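Local coordinates for penicillin-binding protein PbpB (Mycobacterium tuberculosis, PDB 6KGW), which synthesises cross-linked peptidoglycan from lipid intermediates for the bacterial cell wall, and binds penicillins through its transpeptidase domain, at residues A479-P484 / D491-I496; S269-V274 / D343-F348; S191-T196 / R410-T415. All coordinates share one frame; numbering follows the deposited sequence.

Interaction 1 (A479-P484 / D491-I496). With AIX ((2R,4S)-2-[(1R)-1-{[(2R)-2-amino-2-phenylacetyl]amino}-2-oxoethyl]-5,5-dimethyl-1,3-thiazolidine-4-carboxylic acid), chain E.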
loop_
_atom_site.group_PDB
_atom_site.type_symbol
_atom_site.label_atom_id
_atom_site.label_comp_id
_atom_site.label_asym_id
_atom_site.label_seq_id
_atom_site.Cartn_x
_atom_site.Cartn_y
_atom_site.Cartn_z
ATOM N N ALA A 479 -3.335 11.983 8.650
ATOM C CA ALA A 479 -4.020 12.936 7.794
ATOM C C ALA A 479 -5.425 13.193 8.319
ATOM O O ALA A 479 -6.107 12.270 8.772
ATOM C CB ALA A 479 -4.087 12.423 6.359
ATOM N N GLN A 480 -5.865 14.447 8.253
ATOM C CA GLN A 480 -7.203 14.772 8.722
ATOM C C GLN A 480 -8.239 14.446 7.652
ATOM O O GLN A 480 -8.023 14.683 6.464
ATOM C CB GLN A 480 -7.280 16.237 9.116
ATOM C CG GLN A 480 -6.423 16.578 10.322
ATOM C CD GLN A 480 -6.364 18.072 10.553
ATOM O OE1 GLN A 480 -5.433 18.757 10.096
ATOM N NE2 GLN A 480 -7.370 18.597 11.246
ATOM N N GLN A 481 -9.351 13.857 8.077
ATOM C CA GLN A 481 -10.423 13.532 7.152
ATOM C C GLN A 481 -11.370 14.723 7.016
ATOM O O GLN A 481 -11.455 15.584 7.892
ATOM C CB GLN A 481 -11.199 12.296 7.619
ATOM C CG GLN A 481 -10.367 11.061 7.902
ATOM C CD GLN A 481 -11.229 9.828 8.047
ATOM O OE1 GLN A 481 -12.424 9.870 7.781
ATOM N NE2 GLN A 481 -10.638 8.728 8.477
ATOM N N ILE A 482 -12.090 14.760 5.908
ATOM C CA ILE A 482 -13.005 15.858 5.614
ATOM C C ILE A 482 -14.347 15.600 6.283
ATOM O O ILE A 482 -14.906 14.505 6.157
ATOM C CB ILE A 482 -13.197 16.035 4.102
ATOM C CG1 ILE A 482 -11.900 16.495 3.441
ATOM C CG2 ILE A 482 -14.357 16.983 3.848
ATOM C CD1 ILE A 482 -10.981 15.349 3.055
ATOM N N ASN A 483 -14.866 16.608 6.979
ATOM C CA ASN A 483 -16.189 16.588 7.588
ATOM C C ASN A 483 -17.253 16.663 6.503
ATOM O O ASN A 483 -17.378 17.708 5.851
ATOM C CB ASN A 483 -16.337 17.756 8.561
ATOM C CG ASN A 483 -17.553 17.621 9.453
ATOM O OD1 ASN A 483 -18.307 16.655 9.344
ATOM N ND2 ASN A 483 -17.739 18.581 10.357
ATOM N N PRO A 484 -18.022 15.598 6.263
ATOM C CA PRO A 484 -18.964 15.618 5.132
ATOM C C PRO A 484 -20.019 16.708 5.236
ATOM O O PRO A 484 -20.428 17.260 4.207
ATOM C CB PRO A 484 -19.586 14.213 5.173
ATOM C CG PRO A 484 -19.286 13.681 6.538
ATOM C CD PRO A 484 -17.994 14.292 6.943
ATOM N N ASP A 491 -11.164 17.924 13.124
ATOM C CA ASP A 491 -10.013 18.156 13.983
ATOM C C ASP A 491 -9.439 16.869 14.549
ATOM O O ASP A 491 -8.221 16.775 14.734
ATOM C CB ASP A 491 -10.377 19.097 15.138
ATOM C CG ASP A 491 -11.058 20.366 14.666
ATOM O OD1 ASP A 491 -12.310 20.414 14.671
ATOM O OD2 ASP A 491 -10.346 21.316 14.262
ATOM N N ASP A 492 -10.277 15.867 14.825
ATOM C CA ASP A 492 -9.793 14.678 15.515
ATOM C C ASP A 492 -10.259 13.387 14.841
ATOM O O ASP A 492 -10.430 12.362 15.512
ATOM C CB ASP A 492 -10.225 14.715 16.976
ATOM C CG ASP A 492 -11.724 14.845 17.116
ATOM O OD1 ASP A 492 -12.377 15.180 16.096
ATOM O OD2 ASP A 492 -12.248 14.604 18.225
ATOM N N VAL A 493 -10.463 13.408 13.521
ATOM C CA VAL A 493 -10.751 12.208 12.738
ATOM C C VAL A 493 -9.646 12.052 11.704
ATOM O O VAL A 493 -9.440 12.942 10.870
ATOM C CB VAL A 493 -12.125 12.270 12.057
ATOM C CG1 VAL A 493 -12.400 10.963 11.320
ATOM C CG2 VAL A 493 -13.224 12.563 13.074
ATOM N N TYR A 494 -8.942 10.919 11.743
ATOM C CA TYR A 494 -7.729 10.772 10.951
ATOM C C TYR A 494 -7.723 9.485 10.144
ATOM O O TYR A 494 -8.352 8.488 10.508
ATOM C CB TYR A 494 -6.475 10.813 11.836
ATOM C CG TYR A 494 -6.418 12.008 12.772
ATOM C CD1 TYR A 494 -6.144 13.282 12.289
ATOM C CD2 TYR A 494 -6.626 11.858 14.137
ATOM C CE1 TYR A 494 -6.074 14.375 13.143
ATOM C CE2 TYR A 494 -6.564 12.944 15.000
ATOM C CZ TYR A 494 -6.289 14.204 14.493
ATOM O OH TYR A 494 -6.224 15.300 15.337
ATOM N N TRP A 495 -7.013 9.526 9.025
ATOM C CA TRP A 495 -6.460 8.328 8.417
ATOM C C TRP A 495 -5.062 8.157 8.987
ATOM O O TRP A 495 -4.232 9.054 8.844
ATOM C CB TRP A 495 -6.393 8.441 6.897
ATOM C CG TRP A 495 -7.709 8.448 6.204
ATOM C CD1 TRP A 495 -8.599 7.411 6.104
ATOM C CD2 TRP A 495 -8.265 9.525 5.455
ATOM N NE1 TRP A 495 -9.692 7.791 5.362
ATOM C CE2 TRP A 495 -9.503 9.083 4.944
ATOM C CE3 TRP A 495 -7.837 10.827 5.169
ATOM C CZ2 TRP A 495 -10.313 9.895 4.169
ATOM C CZ3 TRP A 495 -8.636 11.623 4.411
ATOM C CH2 TRP A 495 -9.868 11.163 3.917
ATOM N N ILE A 496 -4.818 7.047 9.684
ATOM C CA ILE A 496 -3.468 6.681 10.094
ATOM C C ILE A 496 -2.875 5.795 9.014
ATOM O O ILE A 496 -3.572 4.994 8.378
ATOM C CB ILE A 496 -3.465 5.978 11.462
ATOM C CG1 ILE A 496 -4.190 6.841 12.500
ATOM C CG2 ILE A 496 -2.034 5.670 11.885
ATOM C CD1 ILE A 496 -3.826 8.312 12.455
HETATM C C8 AIX E . -2.799 14.996 14.317
HETATM C C5 AIX E . -1.877 16.243 12.471
HETATM C C6 AIX E . 2.500 13.662 13.166
HETATM N N1 AIX E . 0.305 15.412 10.357
HETATM C C2 AIX E . 2.872 11.397 11.989
HETATM N N3 AIX E . 2.995 13.501 10.761
HETATM C C4 AIX E . -1.776 16.502 10.978
HETATM C C1 AIX E . 3.853 13.506 13.859
HETATM C C3 AIX E . -0.314 16.593 10.508
HETATM C C7 AIX E . -2.731 15.264 12.959
HETATM C C9 AIX E . -2.014 15.702 15.203
HETATM C C10 AIX E . -1.168 16.684 14.730
HETATM C C11 AIX E . -1.103 16.956 13.374
HETATM C C12 AIX E . 2.327 12.812 11.870
HETATM C C13 AIX E . 2.771 14.929 10.804
HETATM C C14 AIX E . 1.635 15.241 9.771
HETATM C C15 AIX E . 1.704 14.074 8.723
HETATM C C16 AIX E . 1.355 13.378 14.136
HETATM N N2 AIX E . -2.569 17.683 10.585
HETATM O O1 AIX E . 4.012 11.286 11.385
HETATM O O2 AIX E . 2.309 10.478 12.579
HETATM O O3 AIX E . 0.215 17.678 10.278
HETATM O O4 AIX E . 1.041 13.079 8.837
HETATM S S1 AIX E . 2.340 15.384 12.534
#
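Gln481 lies flat on the indole of Trp495, and this stack is the tight part of the contact. Its CG sits 3.5 Å from the centroid of the six-membered ring, 10° off the ring normal, a CH-pi contact over the face. Beyond CG the chain runs extended, and the amide plane stays within 17° of the indole plane. NE2 thereby comes over the five-membered ring and makes a weak hydrogen bond to Tyr494 O, while Asp516 is its stronger partner. The Gln481 amide brushes Val493, whose CG1 is 3.7 Å from Gln481 CD. Two backbone bonds close the hydrogen-bonded pair of Ala479 and Trp495, and a third joins Gln481 N to Val493 O at 2.9 Å. Around the indole edge the packing is looser: Ala479 CB stands 4.2 Å from Trp495 CE3.

The face of the sheet opposite Ala479 and Trp495 carries Gln480 and Tyr494, side by side and pointing the same way, with Gln480 CG 3.6 Å from Tyr494 CE1 at the ring edge. Gln480 OE1 takes a weak hydrogen bond from the amine N2 of the bound ampicillin-derived group AIX, while its NE2 is hydrogen-bonded to Phe490 O; Tyr494 CE1 touches the AIX phenyl carbon C7 at 3.5 Å. Strand 473-483, consistent with the K(T/S)G-motif strand of this family, thus lines the cleft beside the drug's side chain. Asp491, by the turn, is exposed and barely engaged.

Strands 473-483 and 493-502 are neighbours in the antiparallel transpeptidase sheet; strand 509-516 flanks 493-502, the short strand 488-490 flanks 473-483, and Phe265 meets the indole.

Interaction 2 (S269-V274 / D343-F348); sequences SVNKIV and DMLRKF. With AIX ((2R,4S)-2-[(1R)-1-{[(2R)-2-amino-2-phenylacetyl]amino}-2-oxoethyl]-5,5-dimethyl-1,3-thiazolidine-4-carboxylic acid), chain E.
Val274 meets Met344, Leu345 and Phe348, and nearly all of the contact is apolar. Its CG1, placed anti to the backbone N (chi1 180°), is 3.6 Å from Met344 CG, the two side chains sliding past each other in opposite directions. The same methyl reaches Leu345 CD2 at 4.0 Å, here with the side chains crossing at about a right angle. The other branch, CG2, lies 3.9 Å from Phe348 CD2, obliquely to the ring. Ile273 adds a looser touch, its CG1 standing 4.4 Å from Phe348 CZ. Val274 is therefore gripped through both methyls, and all the touching residues are buried.

No hydrogen bond crosses the contact. Asn271 touches Leu345 CD2 loosely through ND2, 4.2 Å away, again with side chains at about a right angle; the same ND2 is hydrogen-bonded to Leu380 O. Within 343-348 Lys347 NZ forms a salt bridge with Asp343 OD2, away from the apolar patch.

Covalent and polar chemistry lies at the other end of segment 269-274. Ser269 OG is bonded to AIX C15 at 1.5 Å, so the penicillin is held as an acyl-enzyme, in keeping with the nucleophilic role assigned to this serine by similarity. Ser269 N gives AIX O4 a weak hydrogen bond at 2.8 Å, consistent with one arm of an oxyanion hole. Ser269 and Lys272 match the SxxK motif of penicillin-binding proteins, and Lys272 NZ is hydrogen-bonded to Ser324 OG and Asn326 OD1.

The start of helix 272-281 thus packs by one flank on the C-terminal end of helix 326-347, where Tyr341 also touches Asn271 and Val274, while helix 390-401 covers Val270, Asn271 and Ile273 through Met393, Met396, Tyr397 and Ile400.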
loop_
_atom_site.group_PDB
_atom_site.type_symbol
_atom_site.label_atom_id
_atom_site.label_comp_id
_atom_site.label_asym_id
_atom_site.label_seq_id
_atom_site.Cartn_x
_atom_site.Cartn_y
_atom_site.Cartn_z
ATOM N N SER A 269 1.266 12.565 6.081
ATOM C CA SER A 269 2.723 12.553 6.142
ATOM C C SER A 269 3.412 11.385 5.428
ATOM O O SER A 269 4.624 11.483 5.166
ATOM C CB SER A 269 3.152 12.573 7.597
ATOM O OG SER A 269 3.026 13.886 8.050
ATOM N N VAL A 270 2.723 10.282 5.109
ATOM C CA VAL A 270 3.435 9.298 4.288
ATOM C C VAL A 270 3.798 9.883 2.937
ATOM O O VAL A 270 4.761 9.435 2.312
ATOM C CB VAL A 270 2.669 7.979 4.070
ATOM C CG1 VAL A 270 2.753 7.137 5.301
ATOM C CG2 VAL A 270 1.224 8.258 3.636
ATOM N N ASN A 271 3.073 10.901 2.484
ATOM C CA ASN A 271 3.435 11.552 1.234
ATOM C C ASN A 271 4.801 12.234 1.277
ATOM O O ASN A 271 5.293 12.650 0.226
ATOM C CB ASN A 271 2.371 12.578 0.856
ATOM C CG ASN A 271 2.307 12.807 -0.636
ATOM O OD1 ASN A 271 2.304 11.852 -1.406
ATOM N ND2 ASN A 271 2.279 14.072 -1.059
ATOM N N LYS A 272 5.423 12.379 2.449
ATOM C CA LYS A 272 6.652 13.157 2.504
ATOM C C LYS A 272 7.815 12.487 1.781
ATOM O O LYS A 272 8.830 13.143 1.541
ATOM C CB LYS A 272 7.003 13.465 3.956
ATOM C CG LYS A 272 6.064 14.479 4.588
ATOM C CD LYS A 272 6.482 14.819 6.003
ATOM C CE LYS A 272 5.408 15.661 6.710
ATOM N NZ LYS A 272 5.805 15.953 8.113
ATOM N N ILE A 273 7.678 11.225 1.384
ATOM C CA ILE A 273 8.654 10.606 0.489
ATOM C C ILE A 273 8.858 11.413 -0.801
ATOM O O ILE A 273 9.959 11.432 -1.366
ATOM C CB ILE A 273 8.205 9.169 0.179
ATOM C CG1 ILE A 273 9.261 8.436 -0.641
ATOM C CG2 ILE A 273 6.854 9.185 -0.568
ATOM C CD1 ILE A 273 8.931 6.968 -0.847
ATOM N N VAL A 274 7.812 12.065 -1.311
ATOM C CA VAL A 274 7.972 12.793 -2.570
ATOM C C VAL A 274 8.954 13.952 -2.392
ATOM O O VAL A 274 9.998 14.014 -3.059
ATOM C CB VAL A 274 6.609 13.259 -3.102
ATOM C CG1 VAL A 274 6.780 14.025 -4.409
ATOM C CG2 VAL A 274 5.714 12.046 -3.341
ATOM N N ASP A 343 6.111 17.429 -10.820
ATOM C CA ASP A 343 6.630 16.421 -11.727
ATOM C C ASP A 343 6.953 15.132 -10.981
ATOM O O ASP A 343 6.746 14.030 -11.504
ATOM C CB ASP A 343 7.858 16.975 -12.447
ATOM C CG ASP A 343 8.468 15.979 -13.400
ATOM O OD1 ASP A 343 7.821 15.660 -14.422
ATOM O OD2 ASP A 343 9.594 15.506 -13.122
ATOM N N MET A 344 7.444 15.252 -9.749
ATOM C CA MET A 344 7.804 14.074 -8.973
ATOM C C MET A 344 6.560 13.309 -8.514
ATOM O O MET A 344 6.531 12.073 -8.573
ATOM C CB MET A 344 8.675 14.508 -7.792
ATOM C CG MET A 344 9.250 13.368 -6.962
ATOM S SD MET A 344 10.526 12.515 -7.855
ATOM C CE MET A 344 11.954 13.384 -7.262
ATOM N N LEU A 345 5.521 14.023 -8.061
ATOM C CA LEU A 345 4.207 13.420 -7.841
ATOM C C LEU A 345 3.812 12.521 -9.008
ATOM O O LEU A 345 3.525 11.330 -8.833
ATOM C CB LEU A 345 3.151 14.508 -7.663
ATOM C CG LEU A 345 3.042 15.255 -6.344
ATOM C CD1 LEU A 345 1.869 16.195 -6.424
ATOM C CD2 LEU A 345 2.863 14.256 -5.192
ATOM N N ARG A 346 3.791 13.095 -10.218
ATOM C CA ARG A 346 3.327 12.361 -11.395
ATOM C C ARG A 346 4.203 11.158 -11.670
ATOM O O ARG A 346 3.697 10.069 -11.970
ATOM C CB ARG A 346 3.282 13.270 -12.628
ATOM C CG ARG A 346 2.535 14.548 -12.371
ATOM C CD ARG A 346 1.069 14.397 -12.617
ATOM N NE ARG A 346 0.797 13.584 -13.810
ATOM C CZ ARG A 346 -0.364 12.974 -14.072
ATOM N NH1 ARG A 346 -1.401 13.069 -13.210
ATOM N NH2 ARG A 346 -0.455 12.281 -15.199
ATOM N N LYS A 347 5.519 11.343 -11.582
ATOM C CA LYS A 347 6.446 10.234 -11.766
ATOM C C LYS A 347 6.244 9.143 -10.709
ATOM O O LYS A 347 6.437 7.950 -10.989
ATOM C CB LYS A 347 7.881 10.769 -11.735
ATOM C CG LYS A 347 8.577 10.749 -13.094
ATOM C CD LYS A 347 10.012 11.213 -13.002
ATOM C CE LYS A 347 10.123 12.507 -12.182
ATOM N NZ LYS A 347 11.529 12.990 -11.975
ATOM N N PHE A 348 5.872 9.530 -9.492
ATOM C CA PHE A 348 5.577 8.550 -8.462
ATOM C C PHE A 348 4.275 7.781 -8.706
ATOM O O PHE A 348 3.971 6.877 -7.925
ATOM C CB PHE A 348 5.554 9.240 -7.102
ATOM C CG PHE A 348 6.854 9.123 -6.363
ATOM C CD1 PHE A 348 7.271 7.891 -5.866
ATOM C CD2 PHE A 348 7.674 10.224 -6.182
ATOM C CE1 PHE A 348 8.479 7.763 -5.191
ATOM C CE2 PHE A 348 8.881 10.104 -5.496
ATOM C CZ PHE A 348 9.283 8.871 -5.001
HETATM C C8 AIX E . -2.799 14.996 14.317
HETATM C C5 AIX E . -1.877 16.243 12.471
HETATM C C6 AIX E . 2.500 13.662 13.166
HETATM N N1 AIX E . 0.305 15.412 10.357
HETATM C C2 AIX E . 2.872 11.397 11.989
HETATM N N3 AIX E . 2.995 13.501 10.761
HETATM C C4 AIX E . -1.776 16.502 10.978
HETATM C C1 AIX E . 3.853 13.506 13.859
HETATM C C3 AIX E . -0.314 16.593 10.508
HETATM C C7 AIX E . -2.731 15.264 12.959
HETATM C C9 AIX E . -2.014 15.702 15.203
HETATM C C10 AIX E . -1.168 16.684 14.730
HETATM C C11 AIX E . -1.103 16.956 13.374
HETATM C C12 AIX E . 2.327 12.812 11.870
HETATM C C13 AIX E . 2.771 14.929 10.804
HETATM C C14 AIX E . 1.635 15.241 9.771
HETATM C C15 AIX E . 1.704 14.074 8.723
HETATM C C16 AIX E . 1.355 13.378 14.136
HETATM N N2 AIX E . -2.569 17.683 10.585
HETATM O O1 AIX E . 4.012 11.286 11.385
HETATM O O2 AIX E . 2.309 10.478 12.579
HETATM O O3 AIX E . 0.215 17.678 10.278
HETATM O O4 AIX E . 1.041 13.079 8.837
HETATM S S1 AIX E . 2.340 15.384 12.534
#

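Interaction 3 (S191-T196 / R410-T415); sequences STVVLT and RIIKAT
Thr196 holds its OG1 between the backbone N and the carbonyl carbon (chi1 62°), which leaves CG2 to lean on Lys413 CB, 3.8 Å away. Lys413 starts with CG anti to its backbone N (chi1 175°) and then bends at chi2, so that its aliphatic part passes Thr196 before the chain leads away from strand 192-195.

These side chains meet at one end of an antiparallel pairing that is interrupted by a classic beta bulge. Lys413 and Ala414 both face Val194, whose carbonyl oxygen accepts from both amides at once. The bond from Lys413 N is short, 2.7 Å, and runs nearly along the C=O axis; that from Ala414 N to the same Val194 O is longer, 3.3 Å. Val194 N returns a bond to Ala414 O, and beyond the bulge Thr196 N reaches Ile411 O at 2.7 Å from above the carbonyl plane, 38° out of it. Leu195 CA makes a CA-H...O contact with the same Ile411 O. Val194 CB and Ala414 CB share one side of the sheet, 4.4 Å apart. Val193 and Thr415 share the other, where Val193 CG1 reaches Ile412 CG2 at 4.2 Å.

Strand 192-195 lies between strands 21-22 and 412-416, and strand 422-424 borders the latter, so the contact ties chain regions far apart in sequence into one mixed sheet. Its chemistry is mainly that of main-chain amides, with modest apolar support. The polar ends find partners outside: Thr196 OG1 bonds Val233 O, and Lys413 NZ forms a salt bridge with Glu232, which probably offsets the nearby positive charge of Arg24.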
loop_
_atom_site.group_PDB
_atom_site.type_symbol
_atom_site.label_atom_id
_atom_site.label_comp_id
_atom_site.label_asym_id
_atom_site.label_seq_id
_atom_site.Cartn_x
_atom_site.Cartn_y
_atom_site.Cartn_z
ATOM N N SER A 191 -9.462 -21.130 -18.721
ATOM C CA SER A 191 -8.059 -21.134 -18.342
ATOM C C SER A 191 -7.922 -20.856 -16.850
ATOM O O SER A 191 -8.804 -20.280 -16.205
ATOM C CB SER A 191 -7.272 -20.099 -19.148
ATOM O OG SER A 191 -7.334 -20.399 -20.529
ATOM N N THR A 192 -6.801 -21.292 -16.297
ATOM C CA THR A 192 -6.500 -21.055 -14.899
ATOM C C THR A 192 -5.756 -19.737 -14.750
ATOM O O THR A 192 -4.887 -19.409 -15.559
ATOM C CB THR A 192 -5.672 -22.203 -14.329
ATOM O OG1 THR A 192 -6.544 -23.292 -14.016
ATOM C CG2 THR A 192 -4.944 -21.770 -13.073
ATOM N N VAL A 193 -6.114 -18.978 -13.721
ATOM C CA VAL A 193 -5.513 -17.678 -13.451
ATOM C C VAL A 193 -4.581 -17.832 -12.258
ATOM O O VAL A 193 -5.018 -18.228 -11.175
ATOM C CB VAL A 193 -6.587 -16.610 -13.192
ATOM C CG1 VAL A 193 -5.942 -15.258 -12.868
ATOM C CG2 VAL A 193 -7.538 -16.520 -14.396
ATOM N N VAL A 194 -3.303 -17.524 -12.460
ATOM C CA VAL A 194 -2.284 -17.564 -11.413
ATOM C C VAL A 194 -2.074 -16.146 -10.889
ATOM O O VAL A 194 -1.627 -15.263 -11.623
ATOM C CB VAL A 194 -0.963 -18.152 -11.937
ATOM C CG1 VAL A 194 -0.012 -18.441 -10.792
ATOM C CG2 VAL A 194 -1.221 -19.412 -12.758
ATOM N N LEU A 195 -2.389 -15.921 -9.627
ATOM C CA LEU A 195 -2.170 -14.618 -9.027
ATOM C C LEU A 195 -0.742 -14.483 -8.493
ATOM O O LEU A 195 -0.039 -15.468 -8.223
ATOM C CB LEU A 195 -3.167 -14.385 -7.904
ATOM C CG LEU A 195 -4.624 -14.596 -8.304
ATOM C CD1 LEU A 195 -5.482 -14.388 -7.076
ATOM C CD2 LEU A 195 -5.050 -13.650 -9.433
ATOM N N THR A 196 -0.312 -13.234 -8.338
ATOM C CA THR A 196 0.954 -12.999 -7.655
ATOM C C THR A 196 0.856 -13.212 -6.153
ATOM O O THR A 196 1.895 -13.291 -5.493
ATOM C CB THR A 196 1.461 -11.581 -7.904
ATOM O OG1 THR A 196 0.514 -10.639 -7.366
ATOM C CG2 THR A 196 1.677 -11.356 -9.387
ATOM N N ARG A 410 1.193 -5.425 -10.003
ATOM C CA ARG A 410 0.432 -6.379 -10.792
ATOM C C ARG A 410 0.013 -7.515 -9.872
ATOM O O ARG A 410 0.803 -7.950 -9.018
ATOM C CB ARG A 410 1.302 -6.916 -11.952
ATOM C CG ARG A 410 0.909 -6.492 -13.365
ATOM C CD ARG A 410 0.547 -5.064 -13.430
ATOM N NE ARG A 410 0.501 -4.524 -14.777
ATOM C CZ ARG A 410 0.481 -3.219 -15.037
ATOM N NH1 ARG A 410 0.493 -2.340 -14.042
ATOM N NH2 ARG A 410 0.469 -2.792 -16.285
ATOM N N ILE A 411 -1.223 -7.995 -10.031
ATOM C CA ILE A 411 -1.694 -9.147 -9.268
ATOM C C ILE A 411 -1.863 -10.385 -10.135
ATOM O O ILE A 411 -1.912 -11.503 -9.588
ATOM C CB ILE A 411 -3.012 -8.852 -8.516
ATOM C CG1 ILE A 411 -3.218 -9.884 -7.389
ATOM C CG2 ILE A 411 -4.221 -8.893 -9.476
ATOM C CD1 ILE A 411 -3.999 -9.373 -6.215
ATOM N N ILE A 412 -1.982 -10.235 -11.450
ATOM C CA ILE A 412 -2.120 -11.392 -12.324
ATOM C C ILE A 412 -0.728 -11.790 -12.786
ATOM O O ILE A 412 -0.010 -10.993 -13.394
ATOM C CB ILE A 412 -3.069 -11.110 -13.495
ATOM C CG1 ILE A 412 -4.445 -10.751 -12.929
ATOM C CG2 ILE A 412 -3.247 -12.358 -14.302
ATOM C CD1 ILE A 412 -5.405 -10.164 -13.941
ATOM N N LYS A 413 -0.327 -13.002 -12.433
ATOM C CA LYS A 413 1.018 -13.497 -12.670
ATOM C C LYS A 413 1.136 -14.201 -14.020
ATOM O O LYS A 413 2.092 -13.959 -14.766
ATOM C CB LYS A 413 1.407 -14.444 -11.529
ATOM C CG LYS A 413 2.718 -15.135 -11.672
ATOM C CD LYS A 413 3.878 -14.234 -11.332
ATOM C CE LYS A 413 5.112 -15.045 -10.897
ATOM N NZ LYS A 413 6.353 -14.221 -10.996
ATOM N N ALA A 414 0.163 -15.041 -14.353
ATOM C CA ALA A 414 0.178 -15.866 -15.554
ATOM C C ALA A 414 -1.193 -16.516 -15.692
ATOM O O ALA A 414 -2.015 -16.479 -14.771
ATOM C CB ALA A 414 1.279 -16.928 -15.489
ATOM N N THR A 415 -1.434 -17.106 -16.863
ATOM C CA THR A 415 -2.616 -17.918 -17.117
ATOM C C THR A 415 -2.180 -19.245 -17.718
ATOM O O THR A 415 -1.260 -19.286 -18.541
ATOM C CB THR A 415 -3.605 -17.236 -18.068
ATOM O OG1 THR A 415 -3.037 -17.188 -19.376
ATOM C CG2 THR A 415 -3.887 -15.830 -17.622
#

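How the interactions relate
Interactions 1 and 2 both belong to the transpeptidase domain and touch the same bound penicillin from different elements: a pair of sheet strands at the surface for 479-484 / 491-496, a buried helix start for 269-274 / 343-348. Their nearest atoms are about 5 Å apart without touching. Interaction 3 lies away from the active site, its centre about 37 Å from that of interaction 1, on the opposite side of the chain's centre. Interactions 1 and 3 are antiparallel strand pairs, without a bulge in the first and with one in interaction 3, whereas interaction 2 has no hydrogen bond across it. Partly buried interaction 3 joins strands of a separate, mixed sheet.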